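Local coordinates for protein ceramide very long chain fatty acid hydroxylase SCS7 (Saccharomyces cerevisiae, PDB 4ZR1) that hydroxylates the very long chain fatty acids of ceramides, probably at C-2, using molecular oxygen and electrons from cytochrome b5, at residues K30-E35 with H251-Y256; G148-L153 with L261-T266; Y185-P190 with C231-H236; R245-Y250 with T266-D271. All coordinates share one frame; numbering follows the deposited sequence.

Contact 1: residues K30-E35 with H251-Y256; sequences KELPAE and HLEHHY. With ZN (zinc ion), chain C; ZN (zinc ion), chain D.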
# COMPACT_ATOMS: atom_id res chain seq x y z
N LYS A 30 4.88 4.77 20.26
CA LYS A 30 5.99 3.82 20.36
C LYS A 30 5.41 2.42 20.39
O LYS A 30 6.06 1.47 19.95
CB LYS A 30 6.84 4.08 21.60
CG LYS A 30 6.63 3.08 22.73
CD LYS A 30 7.24 3.56 24.02
CE LYS A 30 6.24 3.43 25.15
NZ LYS A 30 6.70 4.21 26.32
N GLU A 31 4.19 2.28 20.91
CA GLU A 31 3.52 0.99 20.95
C GLU A 31 2.08 1.16 20.50
O GLU A 31 1.41 2.13 20.86
CB GLU A 31 3.61 0.38 22.36
CG GLU A 31 3.97 -1.10 22.32
CD GLU A 31 5.45 -1.34 22.08
OE1 GLU A 31 6.28 -0.62 22.67
OE2 GLU A 31 5.78 -2.25 21.29
N LEU A 32 1.61 0.22 19.68
CA LEU A 32 0.26 0.24 19.15
C LEU A 32 -0.78 0.31 20.26
O LEU A 32 -0.62 -0.33 21.30
CB LEU A 32 0.01 -1.00 18.29
CG LEU A 32 1.09 -1.28 17.24
CD1 LEU A 32 0.76 -2.50 16.38
CD2 LEU A 32 1.30 -0.05 16.37
N PRO A 33 -1.85 1.10 20.05
CA PRO A 33 -2.99 1.16 20.97
C PRO A 33 -3.96 0.02 20.71
O PRO A 33 -3.63 -0.93 19.99
CB PRO A 33 -3.62 2.51 20.64
CG PRO A 33 -3.37 2.67 19.18
CD PRO A 33 -2.00 2.05 18.93
N ALA A 34 -5.16 0.11 21.29
CA ALA A 34 -6.17 -0.93 21.15
C ALA A 34 -6.69 -0.97 19.72
O ALA A 34 -6.76 0.06 19.05
CB ALA A 34 -7.32 -0.70 22.12
N GLU A 35 -7.05 -2.16 19.27
CA GLU A 35 -7.63 -2.37 17.95
C GLU A 35 -8.78 -1.37 17.65
O GLU A 35 -8.89 -0.87 16.54
CB GLU A 35 -8.11 -3.83 17.84
CG GLU A 35 -9.46 -4.01 17.19
CD GLU A 35 -9.96 -5.43 17.29
OE1 GLU A 35 -9.14 -6.33 17.59
OE2 GLU A 35 -11.18 -5.64 17.09
N HIS A 251 3.56 -4.78 10.49
CA HIS A 251 3.07 -3.92 9.44
C HIS A 251 2.32 -2.71 10.00
O HIS A 251 2.45 -1.60 9.49
CB HIS A 251 2.16 -4.69 8.49
CG HIS A 251 1.53 -3.82 7.46
ND1 HIS A 251 2.26 -3.20 6.47
CD2 HIS A 251 0.25 -3.41 7.29
CE1 HIS A 251 1.45 -2.47 5.72
NE2 HIS A 251 0.23 -2.58 6.19
N LEU A 252 1.53 -2.94 11.04
CA LEU A 252 0.78 -1.86 11.67
C LEU A 252 1.72 -0.80 12.25
O LEU A 252 1.37 0.37 12.31
CB LEU A 252 -0.13 -2.41 12.76
CG LEU A 252 -1.62 -2.52 12.42
CD1 LEU A 252 -1.85 -2.99 11.01
CD2 LEU A 252 -2.30 -3.46 13.38
N GLU A 253 2.91 -1.22 12.66
CA GLU A 253 3.88 -0.25 13.17
C GLU A 253 4.45 0.59 12.03
O GLU A 253 4.89 1.72 12.23
CB GLU A 253 5.01 -0.94 13.94
CG GLU A 253 4.61 -1.41 15.32
CD GLU A 253 5.77 -2.00 16.08
OE1 GLU A 253 6.91 -1.96 15.56
OE2 GLU A 253 5.54 -2.50 17.20
N HIS A 254 4.44 0.03 10.82
CA HIS A 254 4.82 0.79 9.64
C HIS A 254 3.85 1.96 9.44
O HIS A 254 4.20 3.01 8.92
CB HIS A 254 4.86 -0.10 8.40
CG HIS A 254 4.92 0.67 7.12
ND1 HIS A 254 6.10 1.12 6.58
CD2 HIS A 254 3.94 1.08 6.29
CE1 HIS A 254 5.85 1.77 5.46
NE2 HIS A 254 4.54 1.76 5.26
N HIS A 255 2.61 1.73 9.86
CA HIS A 255 1.56 2.73 9.77
C HIS A 255 1.58 3.71 10.96
O HIS A 255 1.60 4.92 10.77
CB HIS A 255 0.20 2.03 9.69
CG HIS A 255 -0.13 1.50 8.33
ND1 HIS A 255 -0.52 2.31 7.29
CD2 HIS A 255 -0.13 0.24 7.84
CE1 HIS A 255 -0.74 1.57 6.21
NE2 HIS A 255 -0.51 0.31 6.52
N TYR A 256 1.58 3.18 12.17
CA TYR A 256 1.35 4.01 13.35
C TYR A 256 2.58 4.25 14.22
O TYR A 256 2.45 4.60 15.39
CB TYR A 256 0.26 3.37 14.22
CG TYR A 256 -1.01 3.04 13.48
CD1 TYR A 256 -2.00 4.00 13.29
CD2 TYR A 256 -1.22 1.77 12.98
CE1 TYR A 256 -3.17 3.68 12.61
CE2 TYR A 256 -2.37 1.45 12.31
CZ TYR A 256 -3.35 2.40 12.12
OH TYR A 256 -4.49 2.06 11.45
ZN ZN C . -1.16 -1.14 5.25
ZN ZN D . 3.66 2.28 3.37
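Glu253 OE2 is held by one partner, a salt bridge to Lys249 NZ one turn earlier on the same helix. Across the contact a like charge comes near: Glu31 OE2 stands 4.1 Å from Glu253 OE2, the two side chains running side by side with their carboxylate planes 76° apart. What joins the loop 30-35, probably cytoplasmic, to helix 242-256 is Leu32. Its CG lies anti to the carbonyl carbon (chi1 -50°), which lets both methyls settle on the helix. CD1 meets Leu252 CB at 3.7 Å. CD2 reaches Glu253 CG, also at 3.7 Å, crossing that extended chain at about a right angle, and makes a longer apolar contact with Tyr256 CB at 4.2 Å. Val29, just before the loop segment, adds backbone hydrogen bonding to Tyr256. The zinc ligands take no part in the packing with Leu32. His251 NE2 and His255 NE2 share one zinc ion, at 2.2 and 2.0 Å, while His254 NE2 binds the other at 2.1 Å. The HLEHH sequence is thus a histidine box serving both metals. Between the two segments the attachment is apolar, Val29 adding its backbone tie just before, and Lys249 probably offsets the repulsion expected between the two glutamates.

Contact 2: residues G148-L153 with L261-T266; sequences GLHRFL and LGFGVT. With ZN (zinc ion), chain D.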
# COMPACT_ATOMS: atom_id res chain seq x y z
N GLY A 148 10.55 -3.34 -3.07
CA GLY A 148 11.05 -2.22 -3.85
C GLY A 148 10.02 -1.16 -4.20
O GLY A 148 10.26 0.04 -4.03
N LEU A 149 8.87 -1.60 -4.72
CA LEU A 149 7.76 -0.69 -4.98
C LEU A 149 7.37 0.06 -3.72
O LEU A 149 7.24 1.28 -3.73
CB LEU A 149 6.55 -1.44 -5.52
CG LEU A 149 6.77 -1.97 -6.93
CD1 LEU A 149 5.49 -2.58 -7.49
CD2 LEU A 149 7.26 -0.84 -7.82
N HIS A 150 7.19 -0.68 -2.63
CA HIS A 150 6.76 -0.08 -1.38
C HIS A 150 7.73 0.96 -0.88
O HIS A 150 7.34 2.07 -0.53
CB HIS A 150 6.56 -1.15 -0.32
CG HIS A 150 5.87 -0.65 0.90
ND1 HIS A 150 5.71 -1.41 2.04
CD2 HIS A 150 5.28 0.54 1.16
CE1 HIS A 150 5.06 -0.70 2.95
NE2 HIS A 150 4.78 0.49 2.44
N ARG A 151 9.02 0.62 -0.86
CA ARG A 151 10.02 1.52 -0.29
C ARG A 151 10.39 2.69 -1.20
O ARG A 151 10.56 3.82 -0.74
CB ARG A 151 11.28 0.74 0.07
CG ARG A 151 12.43 1.61 0.54
CD ARG A 151 13.57 0.77 1.02
NE ARG A 151 14.79 1.55 1.18
CZ ARG A 151 15.96 1.02 1.51
NH1 ARG A 151 16.06 -0.29 1.72
NH2 ARG A 151 17.03 1.80 1.64
N PHE A 152 10.52 2.42 -2.50
CA PHE A 152 11.09 3.41 -3.40
C PHE A 152 10.05 4.10 -4.30
O PHE A 152 10.25 5.26 -4.67
CB PHE A 152 12.19 2.76 -4.26
CG PHE A 152 13.38 2.30 -3.46
CD1 PHE A 152 14.25 3.21 -2.89
CD2 PHE A 152 13.65 0.94 -3.30
CE1 PHE A 152 15.35 2.79 -2.15
CE2 PHE A 152 14.75 0.52 -2.56
CZ PHE A 152 15.60 1.45 -1.98
N LEU A 153 8.95 3.44 -4.64
CA LEU A 153 7.92 4.13 -5.42
C LEU A 153 6.82 4.68 -4.51
O LEU A 153 6.57 5.88 -4.47
CB LEU A 153 7.32 3.23 -6.49
CG LEU A 153 6.38 4.00 -7.42
CD1 LEU A 153 7.19 4.72 -8.47
CD2 LEU A 153 5.34 3.09 -8.07
N LEU A 261 10.54 2.60 7.82
CA LEU A 261 10.93 1.21 7.98
C LEU A 261 9.74 0.27 7.76
O LEU A 261 8.61 0.73 7.57
CB LEU A 261 11.50 0.99 9.38
CG LEU A 261 12.68 1.85 9.80
CD1 LEU A 261 12.94 1.67 11.27
CD2 LEU A 261 13.93 1.51 8.99
N GLY A 262 10.00 -1.04 7.79
CA GLY A 262 8.95 -2.04 7.72
C GLY A 262 8.26 -2.13 6.37
O GLY A 262 7.03 -2.26 6.29
N PHE A 263 9.04 -2.08 5.29
CA PHE A 263 8.49 -2.08 3.94
C PHE A 263 8.00 -3.45 3.48
O PHE A 263 7.16 -3.54 2.59
CB PHE A 263 9.52 -1.52 2.96
CG PHE A 263 9.97 -0.14 3.29
CD1 PHE A 263 9.09 0.94 3.19
CD2 PHE A 263 11.26 0.10 3.72
CE1 PHE A 263 9.50 2.22 3.50
CE2 PHE A 263 11.68 1.39 4.03
CZ PHE A 263 10.79 2.45 3.93
N GLY A 264 8.52 -4.52 4.09
CA GLY A 264 8.03 -5.85 3.75
C GLY A 264 6.70 -6.11 4.43
O GLY A 264 6.55 -5.80 5.61
N VAL A 265 5.71 -6.65 3.71
CA VAL A 265 4.41 -6.87 4.33
C VAL A 265 3.99 -8.34 4.24
O VAL A 265 3.20 -8.81 5.07
CB VAL A 265 3.29 -5.89 3.73
CG1 VAL A 265 3.90 -4.80 2.86
CG2 VAL A 265 2.21 -6.63 2.98
N THR A 266 4.52 -9.09 3.28
CA THR A 266 4.36 -10.55 3.38
C THR A 266 5.44 -11.14 4.27
O THR A 266 5.32 -12.29 4.70
CB THR A 266 4.42 -11.26 2.02
OG1 THR A 266 5.66 -10.95 1.38
CG2 THR A 266 3.26 -10.84 1.16
ZN ZN D . 3.66 2.28 3.37
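Phe263, His150 and Arg151 bury most of the surface here, and Phe263 meets the other two in different ways. Its carbonyl accepts a hydrogen bond from His150 ND1 (ND1 to O 2.6 Å, N-H...O 155°), which arrives in the carbonyl plane on a lone pair. The His150 side chain, with CG anti to the backbone N, has its other nitrogen on zinc, NE2 to metal 2.3 Å, so both ends of the ring fix its rotation; the carbonyl would probably make the imidazole a stronger ligand. The Phe263 ring then turns its edge to the face of His150 in a T-shaped pair, planes at 88° and centroids 5.5 Å apart, with CD1 above the middle of the imidazole. Over one face of Phe263 runs the extended Arg151 chain, whose CB makes a CH-pi contact 3.7 Å from the ring centroid; farther out, Arg151 NH1 bonds to Tyr147 OH. An alanine at Phe263 would probably lose the aromatic edge over the His150 face and the surface under the Arg151 methylenes. The loop 261-266 thus fastens to the probably cytoplasmic end of helix 128-154, while Val265 packs on Tyr228 and His232 of helix 211-236.

Contact 3: residues Y185-P190 with C231-H236; sequences YRLVMP and CHFFLH. With ZN (zinc ion), chain C; BOG (octyl beta-D-glucopyranoside), chain E; BOG (octyl beta-D-glucopyranoside), chain G; BOG (octyl beta-D-glucopyranoside), chain H.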
# COMPACT_ATOMS: atom_id res chain seq x y z
N TYR A 185 -12.20 -0.25 1.57
CA TYR A 185 -12.30 -0.27 0.11
C TYR A 185 -11.19 0.51 -0.58
O TYR A 185 -11.21 0.64 -1.80
CB TYR A 185 -13.65 0.25 -0.35
CG TYR A 185 -14.81 -0.65 0.02
CD1 TYR A 185 -15.14 -1.76 -0.75
CD2 TYR A 185 -15.59 -0.37 1.13
CE1 TYR A 185 -16.20 -2.56 -0.41
CE2 TYR A 185 -16.66 -1.17 1.46
CZ TYR A 185 -16.96 -2.26 0.70
OH TYR A 185 -18.03 -3.05 1.06
N ARG A 186 -10.22 0.99 0.18
CA ARG A 186 -9.08 1.69 -0.41
C ARG A 186 -7.76 1.11 0.06
O ARG A 186 -6.79 1.83 0.27
CB ARG A 186 -9.12 3.18 -0.07
CG ARG A 186 -9.90 4.03 -1.06
CD ARG A 186 -11.38 3.79 -0.94
NE ARG A 186 -12.12 4.70 -1.80
CZ ARG A 186 -12.66 5.85 -1.39
NH1 ARG A 186 -12.57 6.23 -0.12
NH2 ARG A 186 -13.31 6.61 -2.26
N LEU A 187 -7.72 -0.21 0.22
CA LEU A 187 -6.51 -0.88 0.64
C LEU A 187 -5.90 -1.63 -0.54
O LEU A 187 -4.80 -1.31 -0.98
CB LEU A 187 -6.79 -1.81 1.83
CG LEU A 187 -5.62 -2.46 2.57
CD1 LEU A 187 -6.02 -2.90 3.97
CD2 LEU A 187 -5.10 -3.65 1.78
N VAL A 188 -6.61 -2.64 -1.05
CA VAL A 188 -6.05 -3.40 -2.15
C VAL A 188 -6.04 -2.54 -3.40
O VAL A 188 -6.70 -1.51 -3.47
CB VAL A 188 -6.80 -4.70 -2.42
CG1 VAL A 188 -6.93 -5.52 -1.12
CG2 VAL A 188 -8.14 -4.43 -3.05
N MET A 189 -5.27 -2.97 -4.38
CA MET A 189 -5.07 -2.19 -5.59
C MET A 189 -6.23 -2.39 -6.52
O MET A 189 -6.68 -3.50 -6.74
CB MET A 189 -3.78 -2.60 -6.29
CG MET A 189 -2.55 -2.54 -5.41
SD MET A 189 -1.10 -2.89 -6.40
CE MET A 189 -1.51 -1.93 -7.85
N PRO A 190 -6.74 -1.29 -7.08
CA PRO A 190 -7.76 -1.43 -8.12
C PRO A 190 -7.13 -2.00 -9.38
O PRO A 190 -6.00 -1.62 -9.70
CB PRO A 190 -8.23 0.02 -8.32
CG PRO A 190 -7.15 0.85 -7.83
CD PRO A 190 -6.52 0.11 -6.70
N CYS A 231 -2.96 -10.68 1.88
CA CYS A 231 -2.26 -10.59 3.14
C CYS A 231 -2.38 -9.17 3.69
O CYS A 231 -2.85 -8.96 4.81
CB CYS A 231 -0.79 -10.98 2.99
SG CYS A 231 0.12 -10.98 4.56
N HIS A 232 -1.99 -8.19 2.87
CA HIS A 232 -2.04 -6.79 3.26
C HIS A 232 -3.40 -6.40 3.81
O HIS A 232 -3.48 -5.77 4.86
CB HIS A 232 -1.70 -5.89 2.07
CG HIS A 232 -1.60 -4.45 2.43
ND1 HIS A 232 -1.66 -3.44 1.50
CD2 HIS A 232 -1.44 -3.85 3.63
CE1 HIS A 232 -1.55 -2.28 2.10
NE2 HIS A 232 -1.41 -2.49 3.40
N PHE A 233 -4.46 -6.79 3.11
CA PHE A 233 -5.81 -6.54 3.60
C PHE A 233 -6.04 -7.10 5.00
O PHE A 233 -6.48 -6.38 5.90
CB PHE A 233 -6.86 -7.12 2.64
CG PHE A 233 -8.26 -6.71 2.98
CD1 PHE A 233 -8.77 -5.50 2.53
CD2 PHE A 233 -9.07 -7.52 3.78
CE1 PHE A 233 -10.06 -5.10 2.85
CE2 PHE A 233 -10.38 -7.13 4.11
CZ PHE A 233 -10.87 -5.92 3.65
N PHE A 234 -5.74 -8.38 5.20
CA PHE A 234 -6.18 -9.04 6.41
C PHE A 234 -5.28 -8.69 7.59
O PHE A 234 -5.64 -8.91 8.74
CB PHE A 234 -6.28 -10.55 6.19
CG PHE A 234 -7.42 -10.93 5.27
CD1 PHE A 234 -8.73 -10.67 5.64
CD2 PHE A 234 -7.18 -11.51 4.04
CE1 PHE A 234 -9.79 -10.99 4.79
CE2 PHE A 234 -8.23 -11.84 3.19
CZ PHE A 234 -9.53 -11.57 3.57
N LEU A 235 -4.13 -8.10 7.29
CA LEU A 235 -3.31 -7.51 8.33
C LEU A 235 -4.02 -6.34 9.01
O LEU A 235 -3.86 -6.12 10.20
CB LEU A 235 -1.97 -7.05 7.76
CG LEU A 235 -0.95 -8.11 7.37
CD1 LEU A 235 0.36 -7.42 7.04
CD2 LEU A 235 -0.76 -9.13 8.49
N HIS A 236 -4.80 -5.58 8.24
CA HIS A 236 -5.52 -4.43 8.79
C HIS A 236 -6.88 -4.81 9.37
O HIS A 236 -7.28 -4.32 10.42
CB HIS A 236 -5.74 -3.36 7.71
CG HIS A 236 -4.51 -2.57 7.39
ND1 HIS A 236 -4.10 -1.50 8.16
CD2 HIS A 236 -3.61 -2.69 6.39
CE1 HIS A 236 -2.99 -1.00 7.65
NE2 HIS A 236 -2.67 -1.70 6.58
ZN ZN C . -1.16 -1.14 5.25
C1 BOG E . -4.70 2.55 -3.88
O1 BOG E . -6.05 2.82 -4.20
C2 BOG E . -4.64 2.01 -2.47
O2 BOG E . -4.99 3.06 -1.60
C3 BOG E . -3.23 1.60 -2.12
O3 BOG E . -3.15 0.89 -0.91
C4 BOG E . -2.60 0.79 -3.22
O4 BOG E . -1.23 0.67 -2.92
C5 BOG E . -2.77 1.51 -4.53
O5 BOG E . -4.15 1.64 -4.80
C6 BOG E . -2.03 0.70 -5.59
O6 BOG E . -2.60 0.84 -6.87
C1' BOG E . -6.27 4.08 -4.81
C2' BOG E . -7.75 4.29 -5.09
C3' BOG E . -7.88 5.25 -6.26
C4' BOG E . -8.67 4.65 -7.41
C5' BOG E . -8.11 5.13 -8.74
C6' BOG E . -9.13 4.89 -9.83
C7' BOG E . -8.52 5.21 -11.18
C8' BOG E . -8.50 6.70 -11.38
C1 BOG G . -9.64 -14.94 8.61
O1 BOG G . -8.71 -14.34 7.74
C2 BOG G . -10.06 -13.92 9.65
O2 BOG G . -8.93 -13.56 10.40
C3 BOG G . -11.10 -14.50 10.58
O3 BOG G . -11.63 -13.46 11.37
C4 BOG G . -12.20 -15.16 9.78
O4 BOG G . -13.02 -15.90 10.65
C5 BOG G . -11.58 -16.09 8.76
O5 BOG G . -10.78 -15.34 7.88
C6 BOG G . -12.66 -16.82 7.99
O6 BOG G . -13.80 -15.99 7.86
C1' BOG G . -7.41 -14.88 7.78
C2' BOG G . -6.75 -14.63 6.44
C3' BOG G . -5.29 -15.04 6.48
C4' BOG G . -4.84 -15.44 5.09
C5' BOG G . -4.75 -14.22 4.20
C6' BOG G . -3.42 -14.25 3.47
C7' BOG G . -3.54 -15.07 2.20
C8' BOG G . -2.23 -14.96 1.45
C1 BOG H . -14.14 -13.48 5.02
O1 BOG H . -13.40 -14.68 5.05
C2 BOG H . -15.58 -13.72 5.42
O2 BOG H . -16.17 -14.66 4.55
C3 BOG H . -16.34 -12.41 5.33
O3 BOG H . -17.63 -12.56 5.89
C4 BOG H . -15.60 -11.32 6.06
O4 BOG H . -16.21 -10.08 5.79
C5 BOG H . -14.14 -11.30 5.63
O5 BOG H . -13.55 -12.55 5.89
C6 BOG H . -13.38 -10.23 6.38
O6 BOG H . -13.26 -9.07 5.58
C1' BOG H . -12.02 -14.51 4.82
C2' BOG H . -11.58 -15.35 3.63
C3' BOG H . -10.07 -15.23 3.48
C4' BOG H . -9.65 -15.66 2.09
C5' BOG H . -8.43 -14.85 1.68
C6' BOG H . -7.48 -15.68 0.84
C7' BOG H . -7.80 -15.51 -0.64
C8' BOG H . -6.64 -16.04 -1.46
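Leu187 makes the tight half of this contact, its two methyls set among the side chains of one helical face. With CG anti to the backbone N (chi1 -171°), CD2 lies over the face of His232, 3.7 Å from the ring centroid and 21° off its normal, a CH-pi contact. Leu187 CD2 also packs on Phe233 CB at 4.0 Å. CD1 comes obliquely to the second histidine, meeting His236 CD2 at 3.4 Å. Val188 extends the apolar patch more loosely, its CG1 standing 4.1 Å from Phe233 CD1. The two imidazoles start from different torsions, CG anti to the backbone N in His232 and anti to the carbonyl carbon in His236, yet converge on one zinc ion, with His232 NE2 2.3 Å and His236 NE2 2.1 Å from the metal.

Away from the Leu187 side chain, detergent meets both segments. On the loop side, one octyl glucoside gives hydrogen bonds to two successive carbonyls, O2 to Arg186 O at 2.9 Å and O3 to Leu187 O at 2.8 Å. Two others lie against Phe234 with their alkyl chains, and the O6 of one also sits at the edge of Phe233. Met189 N is tied to Asp229 OD2 of helix 211-236. The HFFLH sequence is an HX3H histidine box at the probably cytoplasmic end of a transmembrane helix, part of the dimetal site of this sterol desaturase family member.

Contact 4: residues R245-Y250 with T266-D271; sequences RKLKKY and TSWFWD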
# COMPACT_ATOMS: atom_id res chain seq x y z
N ARG A 245 0.08 -13.26 13.54
CA ARG A 245 -0.30 -12.20 14.47
C ARG A 245 0.82 -11.19 14.71
O ARG A 245 0.57 -10.01 14.95
CB ARG A 245 -0.75 -12.84 15.79
CG ARG A 245 -1.70 -12.01 16.61
CD ARG A 245 -2.50 -12.88 17.58
NE ARG A 245 -3.39 -13.82 16.90
CZ ARG A 245 -4.24 -14.62 17.54
NH1 ARG A 245 -5.03 -15.44 16.86
NH2 ARG A 245 -4.32 -14.59 18.86
N LYS A 246 2.07 -11.65 14.62
CA LYS A 246 3.23 -10.79 14.83
C LYS A 246 3.65 -10.07 13.56
O LYS A 246 4.36 -9.07 13.61
CB LYS A 246 4.40 -11.61 15.39
CG LYS A 246 4.47 -11.57 16.90
CD LYS A 246 5.04 -12.84 17.51
CE LYS A 246 4.17 -13.28 18.69
NZ LYS A 246 4.63 -14.57 19.28
N LEU A 247 3.22 -10.59 12.42
CA LEU A 247 3.43 -9.90 11.16
C LEU A 247 2.46 -8.71 11.12
O LEU A 247 2.77 -7.64 10.57
CB LEU A 247 3.21 -10.85 9.98
CG LEU A 247 3.46 -10.32 8.56
CD1 LEU A 247 4.93 -10.01 8.33
CD2 LEU A 247 2.96 -11.33 7.55
N LYS A 248 1.29 -8.90 11.73
CA LYS A 248 0.31 -7.84 11.87
C LYS A 248 0.85 -6.69 12.70
O LYS A 248 0.65 -5.52 12.36
CB LYS A 248 -0.98 -8.38 12.51
CG LYS A 248 -2.02 -7.31 12.73
CD LYS A 248 -3.37 -7.87 13.13
CE LYS A 248 -4.38 -6.73 13.21
NZ LYS A 248 -5.76 -7.20 13.44
N LYS A 249 1.52 -7.01 13.80
CA LYS A 249 2.09 -5.97 14.65
C LYS A 249 3.15 -5.21 13.87
O LYS A 249 3.25 -3.99 13.97
CB LYS A 249 2.69 -6.57 15.93
CG LYS A 249 3.63 -5.60 16.66
CD LYS A 249 3.99 -6.06 18.07
CE LYS A 249 5.32 -5.45 18.52
NZ LYS A 249 6.36 -5.52 17.45
N TYR A 250 3.93 -5.94 13.08
CA TYR A 250 5.03 -5.37 12.32
C TYR A 250 4.55 -4.38 11.28
O TYR A 250 5.06 -3.25 11.18
CB TYR A 250 5.83 -6.49 11.65
CG TYR A 250 7.07 -6.03 10.93
CD1 TYR A 250 8.24 -5.80 11.62
CD2 TYR A 250 7.06 -5.84 9.55
CE1 TYR A 250 9.39 -5.39 10.97
CE2 TYR A 250 8.20 -5.42 8.89
CZ TYR A 250 9.36 -5.20 9.60
OH TYR A 250 10.49 -4.79 8.93
N THR A 266 4.52 -9.09 3.28
CA THR A 266 4.36 -10.55 3.38
C THR A 266 5.44 -11.14 4.27
O THR A 266 5.32 -12.29 4.70
CB THR A 266 4.42 -11.26 2.02
OG1 THR A 266 5.66 -10.95 1.38
CG2 THR A 266 3.26 -10.84 1.16
N SER A 267 6.50 -10.36 4.51
CA SER A 267 7.56 -10.71 5.47
C SER A 267 8.53 -9.55 5.60
O SER A 267 8.54 -8.65 4.76
CB SER A 267 8.34 -11.95 5.03
OG SER A 267 9.32 -11.60 4.06
N TRP A 268 9.37 -9.58 6.64
CA TRP A 268 10.39 -8.55 6.83
C TRP A 268 11.75 -9.05 6.36
O TRP A 268 12.78 -8.45 6.67
CB TRP A 268 10.47 -8.13 8.29
CG TRP A 268 10.66 -9.26 9.21
CD1 TRP A 268 11.81 -9.97 9.40
CD2 TRP A 268 9.69 -9.82 10.09
NE1 TRP A 268 11.61 -10.94 10.35
CE2 TRP A 268 10.31 -10.88 10.79
CE3 TRP A 268 8.34 -9.54 10.36
CZ2 TRP A 268 9.64 -11.65 11.74
CZ3 TRP A 268 7.68 -10.30 11.31
CH2 TRP A 268 8.33 -11.34 11.98
N PHE A 269 11.74 -10.15 5.62
CA PHE A 269 12.94 -10.73 5.03
C PHE A 269 13.84 -9.67 4.38
O PHE A 269 14.96 -9.44 4.82
CB PHE A 269 12.54 -11.78 3.99
CG PHE A 269 13.69 -12.49 3.36
CD1 PHE A 269 14.29 -13.56 4.00
CD2 PHE A 269 14.17 -12.10 2.12
CE1 PHE A 269 15.35 -14.22 3.42
CE2 PHE A 269 15.23 -12.76 1.54
CZ PHE A 269 15.82 -13.82 2.19
N TRP A 270 13.32 -9.00 3.37
CA TRP A 270 14.08 -7.99 2.65
C TRP A 270 14.35 -6.74 3.49
O TRP A 270 15.21 -5.93 3.15
CB TRP A 270 13.37 -7.62 1.35
CG TRP A 270 13.23 -8.77 0.43
CD1 TRP A 270 12.08 -9.43 0.11
CD2 TRP A 270 14.29 -9.44 -0.26
NE1 TRP A 270 12.36 -10.46 -0.76
CE2 TRP A 270 13.71 -10.49 -1.00
CE3 TRP A 270 15.68 -9.26 -0.32
CZ2 TRP A 270 14.46 -11.35 -1.80
CZ3 TRP A 270 16.43 -10.11 -1.12
CH2 TRP A 270 15.82 -11.14 -1.85
N ASP A 271 13.60 -6.57 4.58
CA ASP A 271 13.87 -5.49 5.52
C ASP A 271 15.19 -5.75 6.23
O ASP A 271 16.00 -4.86 6.44
CB ASP A 271 12.74 -5.35 6.55
CG ASP A 271 11.65 -4.41 6.09
OD1 ASP A 271 11.96 -3.41 5.41
OD2 ASP A 271 10.47 -4.68 6.41
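Tyr250 and Asp271 meet tip to tip: the phenol OH donates to Asp271 OD2, O to O 2.5 Å, reaching it from above the carboxylate plane (54° out of it). Beside this bond Trp268 comes in over one face of Tyr250. Its CB lies 3.4 Å from Tyr250 CZ, and CE3 stands above the phenol near the rim, an edge-to-face pair inclined at 51° with Tyr250 and the six-membered ring of Trp268 centred 5.1 Å apart. Leu247 fills in from a turn earlier, CD1 touching Trp268 CE3 at 4.0 Å and CD2 resting on Thr266 O at 3.8 Å.

Behind this shell, Trp268 sits at the N-cap of helix 269-273, its CG in the crowded position between backbone N and carbonyl carbon (chi1 54°). Ser267 shapes the approach to that helix through an ST turn, OG accepting from Phe269 N at 3.2 Å. Asp271 is held further by Gly264 N on OD2, and by Phe263 N and Thr276 OG1 on OD1. Tyr250 OH is also hydrogen-bonded to Leu278 N. A phenylalanine at Tyr250 would remove the hydroxyl and would probably loosen both Asp271 and the backbone at Leu278. With four hydrogen-bonding partners on its two oxygens, the buried Asp271 carboxylate is likely to stay ionised, and Tyr250 to be a polarised, well-anchored phenol.

In the fold
Contacts 1, 2 and 3 meet at the dimetal centre, whose zinc ions lie 6.2 Å apart. Contacts 1 and 3 share one ion, completed by His177; contacts 1 and 2 share the other, completed by His155, His174 and His178. Contact centres lie about 17 Å apart for 1 and 2, and about 16 Å for 1 and 3. His254 ND1 probably hydrogen-bonds to Leu261 O at 2.7 Å, joining the helix of contact 1 to the loop of contact 2. Contact 4, centred about 11 Å from contact 2 and sharing Thr266 with it, stands behind that loop: Asp271 holds its backbone, one shell beyond the Phe263 carbonyl that bonds to His150.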